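Side-chain contacts in putative exported protein (Bordetella parapertussis, PDB 3OCJ), which is of unknown function but has a Rossmann-like methyltransferase domain, so it probably uses S-adenosylmethionine, and it holds a bound palmitic acid: residues Gly34-Pro37 / Arg43-Glu46; Arg89-Arg94 / Leu250-Leu255; Gly128-Leu133 / Val144-Ile149; Leu136-Cys141 / Ala164-Ala169. All coordinates share one frame; numbering follows the deposited sequence. Where two conformers were deposited one is given.

Contact 1 of 4, residues Gly34-Pro37 / Arg43-Glu46; sequences GNVP and RQIE
The side-chain amide of Gln44 is the flat group at the centre of this contact. Gly34 O lies at its NE2 edge, nearly in the amide plane. Both methyls of Val36 stand off to one side of that plane, with CG2 4.0 Å and CG1 4.1 Å from Gln44 NE2. The bond from Gln44 NE2 to Gly34 O is 3.0 Å long and fairly straight, 163° at the hydrogen. Seen from the acceptor, the donor sits 38° above the carbonyl plane. The Gln44 chain is extended beyond CG (chi2 174°), which carries the amide from helix 41-53 across to the loop. Gly34 is where the chain leaves helix 15-33, and it turns out with a positive phi. The contact therefore ties the end of one helix to the first turn of the next. NE2 also donates to Phe39 O, and Gly34 O also accepts from Arg259 of helix 247-261. On the same helical turn, the Arg43 guanidinium meets Glu46 OE1 at its edge, with NH1 3.1 Å away. Gln44 is buried. Two carbonyls grip its NE2, and OE1 receives a weak bond from Arg259. Together these bonds limit the amide's rotation where helices and loop meet.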
loop_
_atom_site.group_PDB
_atom_site.type_symbol
_atom_site.label_atom_id
_atom_site.label_comp_id
_atom_site.label_asym_id
_atom_site.label_seq_id
_atom_site.Cartn_x
_atom_site.Cartn_y
_atom_site.Cartn_z
ATOM N N GLY A 34 -10.042 4.621 -28.386
ATOM C CA GLY A 34 -9.206 5.475 -29.215
ATOM C C GLY A 34 -8.187 6.348 -28.505
ATOM O O GLY A 34 -7.830 6.102 -27.352
ATOM N N ASN A 35 -7.718 7.375 -29.211
ATOM C CA ASN A 35 -6.678 8.270 -28.720
ATOM C C ASN A 35 -7.043 8.986 -27.418
ATOM O O ASN A 35 -8.218 9.199 -27.119
ATOM C CB ASN A 35 -6.352 9.338 -29.777
ATOM C CG ASN A 35 -5.806 8.751 -31.065
ATOM O OD1 ASN A 35 -5.486 7.566 -31.144
ATOM N ND2 ASN A 35 -5.696 9.594 -32.089
ATOM N N VAL A 36 -6.025 9.353 -26.648
ATOM C CA VAL A 36 -6.192 10.290 -25.543
ATOM C C VAL A 36 -5.124 11.366 -25.708
ATOM O O VAL A 36 -4.150 11.161 -26.432
ATOM C CB VAL A 36 -6.051 9.610 -24.160
ATOM C CG1 VAL A 36 -7.092 8.513 -23.986
ATOM C CG2 VAL A 36 -4.644 9.059 -23.972
ATOM N N PRO A 37 -5.302 12.522 -25.053
ATOM C CA PRO A 37 -4.283 13.570 -25.171
ATOM C C PRO A 37 -2.900 13.060 -24.769
ATOM O O PRO A 37 -2.709 12.652 -23.623
ATOM C CB PRO A 37 -4.761 14.632 -24.177
ATOM C CG PRO A 37 -6.235 14.430 -24.090
ATOM C CD PRO A 37 -6.453 12.950 -24.240
ATOM N N ARG A 43 0.523 4.210 -29.310
ATOM C CA ARG A 43 1.314 4.450 -28.110
ATOM C C ARG A 43 0.729 3.700 -26.918
ATOM O O ARG A 43 1.461 3.121 -26.122
ATOM C CB ARG A 43 1.414 5.951 -27.820
ATOM C CG ARG A 43 2.192 6.298 -26.567
ATOM C CD ARG A 43 3.557 5.637 -26.548
ATOM N NE ARG A 43 4.396 6.169 -25.476
ATOM C CZ ARG A 43 5.585 5.679 -25.137
ATOM N NH1 ARG A 43 6.086 4.630 -25.779
ATOM N NH2 ARG A 43 6.272 6.237 -24.150
ATOM N N GLN A 44 -0.596 3.693 -26.813
ATOM C CA GLN A 44 -1.263 2.972 -25.738
ATOM C C GLN A 44 -0.971 1.482 -25.824
ATOM O O GLN A 44 -0.785 0.814 -24.800
ATOM C CB GLN A 44 -2.771 3.207 -25.780
ATOM C CG GLN A 44 -3.192 4.639 -25.463
ATOM C CD GLN A 44 -4.677 4.837 -25.652
ATOM O OE1 GLN A 44 -5.486 4.033 -25.180
ATOM N NE2 GLN A 44 -5.049 5.901 -26.369
ATOM N N ILE A 45 -0.932 0.964 -27.047
ATOM C CA ILE A 45 -0.631 -0.444 -27.263
ATOM C C ILE A 45 0.805 -0.733 -26.838
ATOM O O ILE A 45 1.086 -1.776 -26.247
ATOM C CB ILE A 45 -0.873 -0.843 -28.732
ATOM C CG1 ILE A 45 -2.377 -0.866 -29.016
ATOM C CG2 ILE A 45 -0.242 -2.194 -29.040
ATOM C CD1 ILE A 45 -2.732 -1.157 -30.461
ATOM N N GLU A 46 1.707 0.207 -27.110
ATOM C CA GLU A 46 3.085 0.084 -26.643
ATOM C C GLU A 46 3.160 0.074 -25.116
ATOM O O GLU A 46 3.942 -0.674 -24.528
ATOM C CB GLU A 46 3.958 1.209 -27.203
ATOM C CG GLU A 46 4.116 1.194 -28.714
ATOM C CD GLU A 46 5.009 2.320 -29.213
ATOM O OE1 GLU A 46 5.355 3.215 -28.409
ATOM O OE2 GLU A 46 5.363 2.312 -30.412
#

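Contact 2 of 4, residues Arg89-Arg94 / Leu250-Leu255; sequences RVFYER and LQLQQL. With PLM (palmitic acid), chain D.
Phe91 reaches from a bound palmitic acid on one side to Leu252 on the other. Its CB lies 3.5 Å from atom CE of the fatty acid and 3.6 Å from the terminal carbon CG. The ring begins against the same tail: Phe91 CD2 is 3.7 Å from CE of the palmitic acid. The tail approaches the ring obliquely. The far side of the ring turns to the neighbouring helix, where Phe91 CE1 comes within 4.2 Å of Leu252 CD2. That methyl sits at the ring edge, near its plane. The ring points this way because CG is anti to the carbonyl carbon (chi1 -61°). Helix 86-94 precedes the first strand of the Rossmann-like sheet, while helix 247-261 follows the strand 221-226. The contact thus joins the helical N-terminal part of the chain to a helix that comes after the fifth strand of the methyltransferase core. Leu252 CD2 also meets Val90, at 3.7 Å from CG1, and the two side chains meet at a slant. Leu47 and Leu51 of helix 41-53 extend this apolar layer. Tyr92 CE1 touches the end of the tail, approached obliquely, 3.9 Å from the terminal carbon CG of the palmitic acid. The acid's polar head bonds to Tyr199 OH, at the other end of the bent chain. Nearby, Arg94 makes a salt bridge to Asp249, just before the Leu250-Leu255 segment.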
loop_
_atom_site.group_PDB
_atom_site.type_symbol
_atom_site.label_atom_id
_atom_site.label_comp_id
_atom_site.label_asym_id
_atom_site.label_seq_id
_atom_site.Cartn_x
_atom_site.Cartn_y
_atom_site.Cartn_z
ATOM N N ARG A 89 10.834 0.915 -15.997
ATOM C CA ARG A 89 11.512 1.815 -15.058
ATOM C C ARG A 89 10.752 3.143 -14.883
ATOM O O ARG A 89 10.678 3.682 -13.778
ATOM C CB ARG A 89 12.976 2.046 -15.451
ATOM C CG ARG A 89 13.743 2.880 -14.408
ATOM C CD ARG A 89 15.231 3.032 -14.770
ATOM N NE ARG A 89 15.959 1.764 -14.775
ATOM C CZ ARG A 89 16.429 1.164 -13.685
ATOM N NH1 ARG A 89 16.210 1.709 -12.490
ATOM N NH2 ARG A 89 17.082 0.011 -13.779
ATOM N N VAL A 90 10.165 3.656 -15.961
ATOM C CA VAL A 90 9.318 4.843 -15.861
ATOM C C VAL A 90 8.144 4.582 -14.920
ATOM O O VAL A 90 7.808 5.416 -14.071
ATOM C CB VAL A 90 8.798 5.299 -17.232
ATOM C CG1 VAL A 90 7.817 6.456 -17.065
ATOM C CG2 VAL A 90 9.962 5.719 -18.120
ATOM N N PHE A 91 7.522 3.415 -15.049
ATOM C CA PHE A 91 6.429 3.050 -14.148
ATOM C C PHE A 91 6.887 2.987 -12.686
ATOM O O PHE A 91 6.194 3.469 -11.781
ATOM C CB PHE A 91 5.809 1.709 -14.552
ATOM C CG PHE A 91 5.207 1.696 -15.939
ATOM C CD1 PHE A 91 4.695 2.853 -16.502
ATOM C CD2 PHE A 91 5.121 0.509 -16.658
ATOM C CE1 PHE A 91 4.129 2.836 -17.769
ATOM C CE2 PHE A 91 4.559 0.480 -17.925
ATOM C CZ PHE A 91 4.061 1.646 -18.480
ATOM N N TYR A 92 8.056 2.397 -12.451
ATOM C CA TYR A 92 8.612 2.279 -11.102
ATOM C C TYR A 92 9.056 3.614 -10.507
ATOM O O TYR A 92 9.120 3.753 -9.290
ATOM C CB TYR A 92 9.850 1.379 -11.104
ATOM C CG TYR A 92 9.643 -0.101 -10.844
ATOM C CD1 TYR A 92 9.108 -0.935 -11.816
ATOM C CD2 TYR A 92 10.068 -0.676 -9.648
ATOM C CE1 TYR A 92 8.961 -2.295 -11.584
ATOM C CE2 TYR A 92 9.920 -2.029 -9.410
ATOM C CZ TYR A 92 9.369 -2.831 -10.383
ATOM O OH TYR A 92 9.229 -4.189 -10.152
ATOM N N GLU A 93 9.418 4.580 -11.354
ATOM C CA GLU A 93 10.121 5.769 -10.866
ATOM C C GLU A 93 9.426 7.100 -11.085
ATOM O O GLU A 93 9.805 8.101 -10.462
ATOM C CB GLU A 93 11.543 5.823 -11.444
ATOM C CG GLU A 93 12.416 4.697 -10.930
ATOM C CD GLU A 93 13.814 4.696 -11.505
ATOM O OE1 GLU A 93 14.183 5.646 -12.244
ATOM O OE2 GLU A 93 14.556 3.744 -11.178
ATOM N N ARG A 94 8.430 7.146 -11.953
ATOM C CA ARG A 94 7.839 8.432 -12.312
ATOM C C ARG A 94 6.347 8.589 -12.015
ATOM O O ARG A 94 5.853 9.711 -11.914
ATOM C CB ARG A 94 8.135 8.768 -13.770
ATOM C CG ARG A 94 9.624 8.864 -14.051
ATOM C CD ARG A 94 9.904 9.145 -15.509
ATOM N NE ARG A 94 9.376 10.436 -15.934
ATOM C CZ ARG A 94 9.380 10.859 -17.194
ATOM N NH1 ARG A 94 9.881 10.088 -18.151
ATOM N NH2 ARG A 94 8.879 12.048 -17.498
ATOM N N LEU A 250 1.436 12.359 -14.686
ATOM C CA LEU A 250 0.075 12.111 -14.224
ATOM C C LEU A 250 -0.809 11.583 -15.362
ATOM O O LEU A 250 -1.583 10.638 -15.171
ATOM C CB LEU A 250 -0.542 13.372 -13.601
ATOM C CG LEU A 250 -1.970 13.180 -13.098
ATOM C CD1 LEU A 250 -2.050 12.112 -12.004
ATOM C CD2 LEU A 250 -2.519 14.509 -12.587
ATOM N N GLN A 251 -0.704 12.185 -16.547
ATOM C CA GLN A 251 -1.465 11.703 -17.697
ATOM C C GLN A 251 -1.122 10.246 -17.979
ATOM O O GLN A 251 -2.005 9.423 -18.227
ATOM C CB GLN A 251 -1.180 12.545 -18.943
ATOM C CG GLN A 251 -1.724 13.959 -18.865
ATOM C CD GLN A 251 -1.468 14.751 -20.134
ATOM O OE1 GLN A 251 -0.359 14.744 -20.672
ATOM N NE2 GLN A 251 -2.494 15.442 -20.618
ATOM N N LEU A 252 0.167 9.932 -17.931
ATOM C CA LEU A 252 0.620 8.556 -18.118
ATOM C C LEU A 252 -0.030 7.620 -17.089
ATOM O O LEU A 252 -0.598 6.585 -17.444
ATOM C CB LEU A 252 2.145 8.480 -18.043
ATOM C CG LEU A 252 2.749 7.073 -18.119
ATOM C CD1 LEU A 252 2.517 6.448 -19.492
ATOM C CD2 LEU A 252 4.237 7.083 -17.781
ATOM N N GLN A 253 0.053 7.989 -15.815
ATOM C CA GLN A 253 -0.561 7.193 -14.760
ATOM C C GLN A 253 -2.057 7.000 -14.981
ATOM O O GLN A 253 -2.581 5.897 -14.823
ATOM C CB GLN A 253 -0.331 7.849 -13.409
ATOM C CG GLN A 253 -1.049 7.131 -12.294
ATOM C CD GLN A 253 -0.741 7.757 -10.969
ATOM O OE1 GLN A 253 0.398 7.713 -10.509
ATOM N NE2 GLN A 253 -1.754 8.334 -10.335
ATOM N N GLN A 254 -2.747 8.064 -15.368
ATOM C CA GLN A 254 -4.184 7.978 -15.565
ATOM C C GLN A 254 -4.553 6.990 -16.670
ATOM O O GLN A 254 -5.527 6.250 -16.545
ATOM C CB GLN A 254 -4.764 9.356 -15.868
ATOM C CG GLN A 254 -4.669 10.290 -14.680
ATOM C CD GLN A 254 -5.030 11.711 -15.029
ATOM O OE1 GLN A 254 -4.878 12.140 -16.173
ATOM N NE2 GLN A 254 -5.510 12.454 -14.040
ATOM N N LEU A 255 -3.783 6.986 -17.752
ATOM C CA LEU A 255 -4.043 6.061 -18.846
ATOM C C LEU A 255 -3.750 4.643 -18.386
ATOM O O LEU A 255 -4.564 3.729 -18.572
ATOM C CB LEU A 255 -3.179 6.420 -20.056
ATOM C CG LEU A 255 -3.365 5.511 -21.272
ATOM C CD1 LEU A 255 -4.803 5.564 -21.777
ATOM C CD2 LEU A 255 -2.392 5.917 -22.364
HETATM C C1 PLM D . -1.235 -1.013 -2.164
HETATM O O1 PLM D . -0.413 -0.616 -1.312
HETATM O O2 PLM D . -1.644 -2.191 -2.087
HETATM C C2 PLM D . -1.739 -0.118 -3.283
HETATM C C3 PLM D . -0.967 1.195 -3.412
HETATM C C4 PLM D . -1.379 1.859 -4.726
HETATM C C5 PLM D . -0.865 3.285 -4.879
HETATM C C6 PLM D . 0.654 3.346 -4.997
HETATM C C7 PLM D . 1.234 2.226 -5.854
HETATM C C8 PLM D . 0.847 2.318 -7.325
HETATM C C9 PLM D . 1.529 1.169 -8.059
HETATM C CA PLM D . 1.613 1.384 -9.563
HETATM C CB PLM D . 2.761 0.554 -10.127
HETATM C CC PLM D . 2.640 0.353 -11.628
HETATM C CD PLM D . 3.781 -0.516 -12.138
HETATM C CE PLM D . 3.553 -0.852 -13.609
HETATM C CF PLM D . 4.366 -2.062 -14.041
HETATM C CG PLM D . 5.863 -1.844 -13.886
#

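Contact 3 of 4, residues Gly128-Leu133 / Val144-Ile149; sequences GWMSEL and VQLVGI
Met130 and Leu133 both place CG anti to the carbonyl carbon (chi1 -67° and -62°), which sends their side chains toward Leu146. Met130, built as selenomethionine, bends at its last torsion, chi3 47°. The bend brings its methyl CE against Leu146 at a slant, 4.1 Å from both CB and CD1. Leu133 works on the other branch: its CD1 is 4.1 Å from Leu146 CD2, and the two leucines overlap side by side, pointing opposite ways. Leu146 is thus held by one group at each methyl. Met130 SE lies over Gly148, 4.3 Å from its CA, where no side chain gets in the way. This is the beta-alpha-beta unit of strand 121-124, helix 131-134 and strand 145-150. The turn into its helix carries the glycine loop expected to lie near the cofactor in methyltransferases of this fold. Gly128 N bonds to Asp150 at the end of the second strand, which ties this loop to the sheet. Ile172 and Leu174 of the edge strand also touch Met130. The pairs are apolar, at normal packing distances. Loop, helix and strand are joined by the fit of buried apolar side chains, with the polar tie within the loop, at Gly128.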
loop_
_atom_site.group_PDB
_atom_site.type_symbol
_atom_site.label_atom_id
_atom_site.label_comp_id
_atom_site.label_asym_id
_atom_site.label_seq_id
_atom_site.Cartn_x
_atom_site.Cartn_y
_atom_site.Cartn_z
ATOM N N GLY A 128 2.531 -8.135 5.417
ATOM C CA GLY A 128 3.309 -8.391 4.216
ATOM C C GLY A 128 4.674 -8.938 4.603
ATOM O O GLY A 128 4.783 -9.787 5.492
ATOM N N TRP A 129 5.724 -8.447 3.952
ATOM C CA TRP A 129 7.085 -8.886 4.263
ATOM C C TRP A 129 7.704 -8.106 5.425
ATOM O O TRP A 129 8.869 -8.315 5.756
ATOM C CB TRP A 129 7.992 -8.774 3.031
ATOM C CG TRP A 129 7.734 -9.823 1.990
ATOM C CD1 TRP A 129 6.732 -10.745 1.986
ATOM C CD2 TRP A 129 8.495 -10.052 0.797
ATOM N NE1 TRP A 129 6.822 -11.543 0.866
ATOM C CE2 TRP A 129 7.897 -11.134 0.120
ATOM C CE3 TRP A 129 9.630 -9.453 0.244
ATOM C CZ2 TRP A 129 8.394 -11.629 -1.086
ATOM C CZ3 TRP A 129 10.122 -9.946 -0.958
ATOM C CH2 TRP A 129 9.503 -11.025 -1.605
HETATM N N MSE A 130 6.929 -7.201 6.022
HETATM C CA MSE A 130 7.369 -6.428 7.197
HETATM C C MSE A 130 8.523 -5.469 6.905
HETATM O O MSE A 130 9.374 -5.216 7.765
HETATM C CB MSE A 130 7.709 -7.368 8.362
HETATM C CG MSE A 130 6.481 -8.083 8.902
HETATM SE SE MSE A 130 6.839 -9.369 10.309
HETATM C CE MSE A 130 7.958 -8.302 11.341
ATOM N N SER A 131 8.520 -4.915 5.694
ATOM C CA SER A 131 9.599 -4.059 5.205
ATOM C C SER A 131 9.876 -2.882 6.134
ATOM O O SER A 131 11.030 -2.538 6.407
ATOM C CB SER A 131 9.254 -3.535 3.809
ATOM O OG SER A 131 8.627 -4.539 3.021
ATOM N N GLU A 132 8.810 -2.256 6.611
ATOM C CA GLU A 132 8.957 -1.068 7.436
ATOM C C GLU A 132 9.531 -1.418 8.814
ATOM O O GLU A 132 10.431 -0.748 9.297
ATOM C CB GLU A 132 7.639 -0.279 7.529
ATOM C CG GLU A 132 6.537 -0.904 8.375
ATOM C CD GLU A 132 5.825 -2.071 7.700
ATOM O OE1 GLU A 132 6.297 -2.544 6.644
ATOM O OE2 GLU A 132 4.783 -2.515 8.235
ATOM N N LEU A 133 9.044 -2.490 9.428
ATOM C CA LEU A 133 9.535 -2.866 10.752
ATOM C C LEU A 133 10.984 -3.361 10.734
ATOM O O LEU A 133 11.746 -3.112 11.667
ATOM C CB LEU A 133 8.622 -3.912 11.402
ATOM C CG LEU A 133 7.170 -3.508 11.678
ATOM C CD1 LEU A 133 6.462 -4.627 12.435
ATOM C CD2 LEU A 133 7.094 -2.206 12.452
ATOM N N VAL A 144 12.172 -5.168 22.031
ATOM C CA VAL A 144 10.976 -4.996 21.216
ATOM C C VAL A 144 10.489 -6.352 20.691
ATOM O O VAL A 144 11.287 -7.200 20.274
ATOM C CB VAL A 144 11.233 -4.015 20.055
ATOM C CG1 VAL A 144 10.067 -4.023 19.068
ATOM C CG2 VAL A 144 11.470 -2.599 20.610
ATOM N N GLN A 145 9.176 -6.567 20.736
ATOM C CA GLN A 145 8.584 -7.747 20.126
ATOM C C GLN A 145 7.803 -7.320 18.909
ATOM O O GLN A 145 7.073 -6.329 18.955
ATOM C CB GLN A 145 7.655 -8.458 21.103
ATOM C CG GLN A 145 8.344 -8.887 22.388
ATOM C CD GLN A 145 7.363 -9.395 23.422
ATOM O OE1 GLN A 145 6.242 -9.777 23.090
ATOM N NE2 GLN A 145 7.781 -9.407 24.682
ATOM N N LEU A 146 7.984 -8.054 17.816
ATOM C CA LEU A 146 7.279 -7.763 16.571
ATOM C C LEU A 146 6.219 -8.810 16.276
ATOM O O LEU A 146 6.456 -10.008 16.414
ATOM C CB LEU A 146 8.255 -7.696 15.395
ATOM C CG LEU A 146 9.415 -6.699 15.503
ATOM C CD1 LEU A 146 10.333 -6.806 14.292
ATOM C CD2 LEU A 146 8.924 -5.271 15.683
ATOM N N VAL A 147 5.054 -8.347 15.843
ATOM C CA VAL A 147 3.951 -9.252 15.538
ATOM C C VAL A 147 3.464 -8.953 14.126
ATOM O O VAL A 147 3.200 -7.804 13.779
ATOM C CB VAL A 147 2.792 -9.089 16.542
ATOM C CG1 VAL A 147 1.635 -10.034 16.196
ATOM C CG2 VAL A 147 3.277 -9.337 17.963
ATOM N N GLY A 148 3.376 -9.982 13.293
ATOM C CA GLY A 148 2.871 -9.793 11.943
ATOM C C GLY A 148 1.615 -10.604 11.732
ATOM O O GLY A 148 1.585 -11.787 12.042
ATOM N N ILE A 149 0.574 -9.973 11.200
ATOM C CA ILE A 149 -0.661 -10.680 10.902
ATOM C C ILE A 149 -0.944 -10.509 9.417
ATOM O O ILE A 149 -0.912 -9.395 8.898
ATOM C CB ILE A 149 -1.839 -10.108 11.728
ATOM C CG1 ILE A 149 -1.518 -10.202 13.227
ATOM C CG2 ILE A 149 -3.139 -10.836 11.402
ATOM C CD1 ILE A 149 -2.660 -9.778 14.125
#

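Contact 4 of 4, residues Leu136-Cys141 / Ala164-Ala169; sequences LDYSAC and AGHALA
Leu168 sets its methyl CD2 over the centre of the Tyr138 ring. This is a CH-pi contact, 3.5 Å from CD2 to the ring centroid and 5° off the ring normal. Tyr138 has CG anti to its carbonyl carbon (chi1 -66°), which turns the ring toward Leu168. CD1, the other branch of Leu168, leans toward the root of the ring, 4.0 Å from Tyr138 CG. His166 comes in obliquely beside it, its CE1 4.2 Å from Tyr138 CE2. A water links the two loops, 2.8 Å from Leu136 O, to which it donates, and 3.1 Å from His166 NE2. The next shell fixes these groups. Leu168 N donates to His166 ND1 at 2.9 Å, in the plane of the imidazole and nearly straight (169°). His166 NE2 also bonds to Leu134 O, and Tyr138 OH to Leu133 O, so the end of helix 131-134 holds both rings. Each loop makes a type I turn, Tyr138-Cys141 and His166-Ala169. Before the first, Asp137 OD1 accepts from Ser139 N, an Asx turn. The two loops lead into neighbouring parallel strands, 145-150 and 172-176, of the Rossmann-like sheet. Since ND1 accepts and NE2 faces a carbonyl, the imidazole is probably neutral, protonated on NE2.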
loop_
_atom_site.group_PDB
_atom_site.type_symbol
_atom_site.label_atom_id
_atom_site.label_comp_id
_atom_site.label_asym_id
_atom_site.label_seq_id
_atom_site.Cartn_x
_atom_site.Cartn_y
_atom_site.Cartn_z
ATOM N N LEU A 136 13.776 -0.460 10.746
ATOM C CA LEU A 136 13.945 0.459 11.871
ATOM C C LEU A 136 15.262 0.243 12.612
ATOM O O LEU A 136 15.909 -0.799 12.474
ATOM C CB LEU A 136 12.774 0.352 12.855
ATOM C CG LEU A 136 11.367 0.547 12.291
ATOM C CD1 LEU A 136 10.313 0.373 13.376
ATOM C CD2 LEU A 136 11.235 1.901 11.621
ATOM N N ASP A 137 15.654 1.245 13.393
ATOM C CA ASP A 137 16.875 1.185 14.185
ATOM C C ASP A 137 16.501 0.745 15.592
ATOM O O ASP A 137 15.815 1.469 16.311
ATOM C CB ASP A 137 17.535 2.572 14.198
ATOM C CG ASP A 137 18.817 2.617 15.012
ATOM O OD1 ASP A 137 19.206 1.588 15.599
ATOM O OD2 ASP A 137 19.443 3.698 15.064
ATOM N N TYR A 138 16.958 -0.445 15.988
ATOM C CA TYR A 138 16.615 -1.005 17.291
ATOM C C TYR A 138 17.727 -0.868 18.334
ATOM O O TYR A 138 17.617 -1.410 19.429
ATOM C CB TYR A 138 16.196 -2.476 17.142
ATOM C CG TYR A 138 14.905 -2.619 16.360
ATOM C CD1 TYR A 138 13.674 -2.433 16.981
ATOM C CD2 TYR A 138 14.911 -2.916 14.998
ATOM C CE1 TYR A 138 12.479 -2.543 16.272
ATOM C CE2 TYR A 138 13.719 -3.022 14.274
ATOM C CZ TYR A 138 12.506 -2.841 14.920
ATOM O OH TYR A 138 11.320 -2.942 14.224
ATOM N N SER A 139 18.768 -0.101 18.011
ATOM C CA SER A 139 19.950 0.021 18.870
ATOM C C SER A 139 19.667 0.582 20.267
ATOM O O SER A 139 20.419 0.317 21.216
ATOM C CB SER A 139 21.028 0.862 18.178
ATOM O OG SER A 139 20.600 2.199 17.990
ATOM N N ALA A 140 18.596 1.355 20.408
ATOM C CA ALA A 140 18.249 1.923 21.708
ATOM C C ALA A 140 16.901 1.443 22.217
ATOM O O ALA A 140 16.390 1.944 23.224
ATOM C CB ALA A 140 18.294 3.457 21.658
ATOM N N CYS A 141 16.327 0.464 21.522
ATOM C CA CYS A 141 15.043 -0.102 21.924
ATOM C C CYS A 141 15.196 -1.607 22.103
ATOM O O CYS A 141 14.667 -2.387 21.320
ATOM C CB CYS A 141 13.912 0.263 20.933
ATOM S SG CYS A 141 13.497 2.020 20.984
ATOM N N ALA A 164 15.310 -13.363 8.040
ATOM C CA ALA A 164 16.165 -14.496 8.413
ATOM C C ALA A 164 17.521 -14.126 9.014
ATOM O O ALA A 164 17.997 -14.801 9.932
ATOM C CB ALA A 164 16.346 -15.456 7.229
ATOM N N GLY A 165 18.146 -13.071 8.500
ATOM C CA GLY A 165 19.460 -12.672 8.980
ATOM C C GLY A 165 19.427 -11.432 9.856
ATOM O O GLY A 165 20.466 -10.888 10.235
ATOM N N HIS A 166 18.217 -10.994 10.183
ATOM C CA HIS A 166 18.002 -9.766 10.935
ATOM C C HIS A 166 18.260 -9.978 12.426
ATOM O O HIS A 166 18.104 -11.085 12.942
ATOM C CB HIS A 166 16.561 -9.298 10.713
ATOM C CG HIS A 166 16.306 -7.879 11.113
ATOM N ND1 HIS A 166 16.095 -7.498 12.420
ATOM C CD2 HIS A 166 16.204 -6.749 10.372
ATOM C CE1 HIS A 166 15.878 -6.197 12.469
ATOM N NE2 HIS A 166 15.944 -5.717 11.241
ATOM N N ALA A 167 18.640 -8.905 13.112
ATOM C CA ALA A 167 18.900 -8.948 14.550
ATOM C C ALA A 167 17.680 -9.401 15.358
ATOM O O ALA A 167 17.822 -10.036 16.412
ATOM C CB ALA A 167 19.381 -7.586 15.034
ATOM N N LEU A 168 16.490 -9.074 14.858
ATOM C CA LEU A 168 15.244 -9.382 15.554
ATOM C C LEU A 168 14.523 -10.609 14.998
ATOM O O LEU A 168 13.339 -10.797 15.251
ATOM C CB LEU A 168 14.302 -8.167 15.541
ATOM C CG LEU A 168 14.510 -7.150 16.669
ATOM C CD1 LEU A 168 15.898 -6.515 16.605
ATOM C CD2 LEU A 168 13.422 -6.070 16.649
ATOM N N ALA A 169 15.232 -11.446 14.244
ATOM C CA ALA A 169 14.612 -12.630 13.645
ATOM C C ALA A 169 13.881 -13.480 14.686
ATOM O O ALA A 169 12.834 -14.063 14.409
ATOM C CB ALA A 169 15.646 -13.462 12.909
HETATM O O HOH W 1 17.119 -2.820 10.943
#

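Contacts 2 and 3 are buried and apolar, while contact 1 is partly buried and contact 4 lies at the surface. Contacts 1 and 2 share a neighbourhood in the helical part of the chain: Gln44 CG packs 3.4 Å from Leu255 CD2, so helix 247-261 serves both. Contacts 3 and 4 belong to the methyltransferase domain, on the far side of the chain's centre from contact 1. Their segments alternate along the chain, and Leu146 of contact 3 packs against Tyr138 and Leu168 of contact 4. Polar work is done at loops: a helix-borne amide meets loop carbonyls in contact 1, and imidazole and water join two loops in contact 4. Contact 2 alone includes a bound lipid.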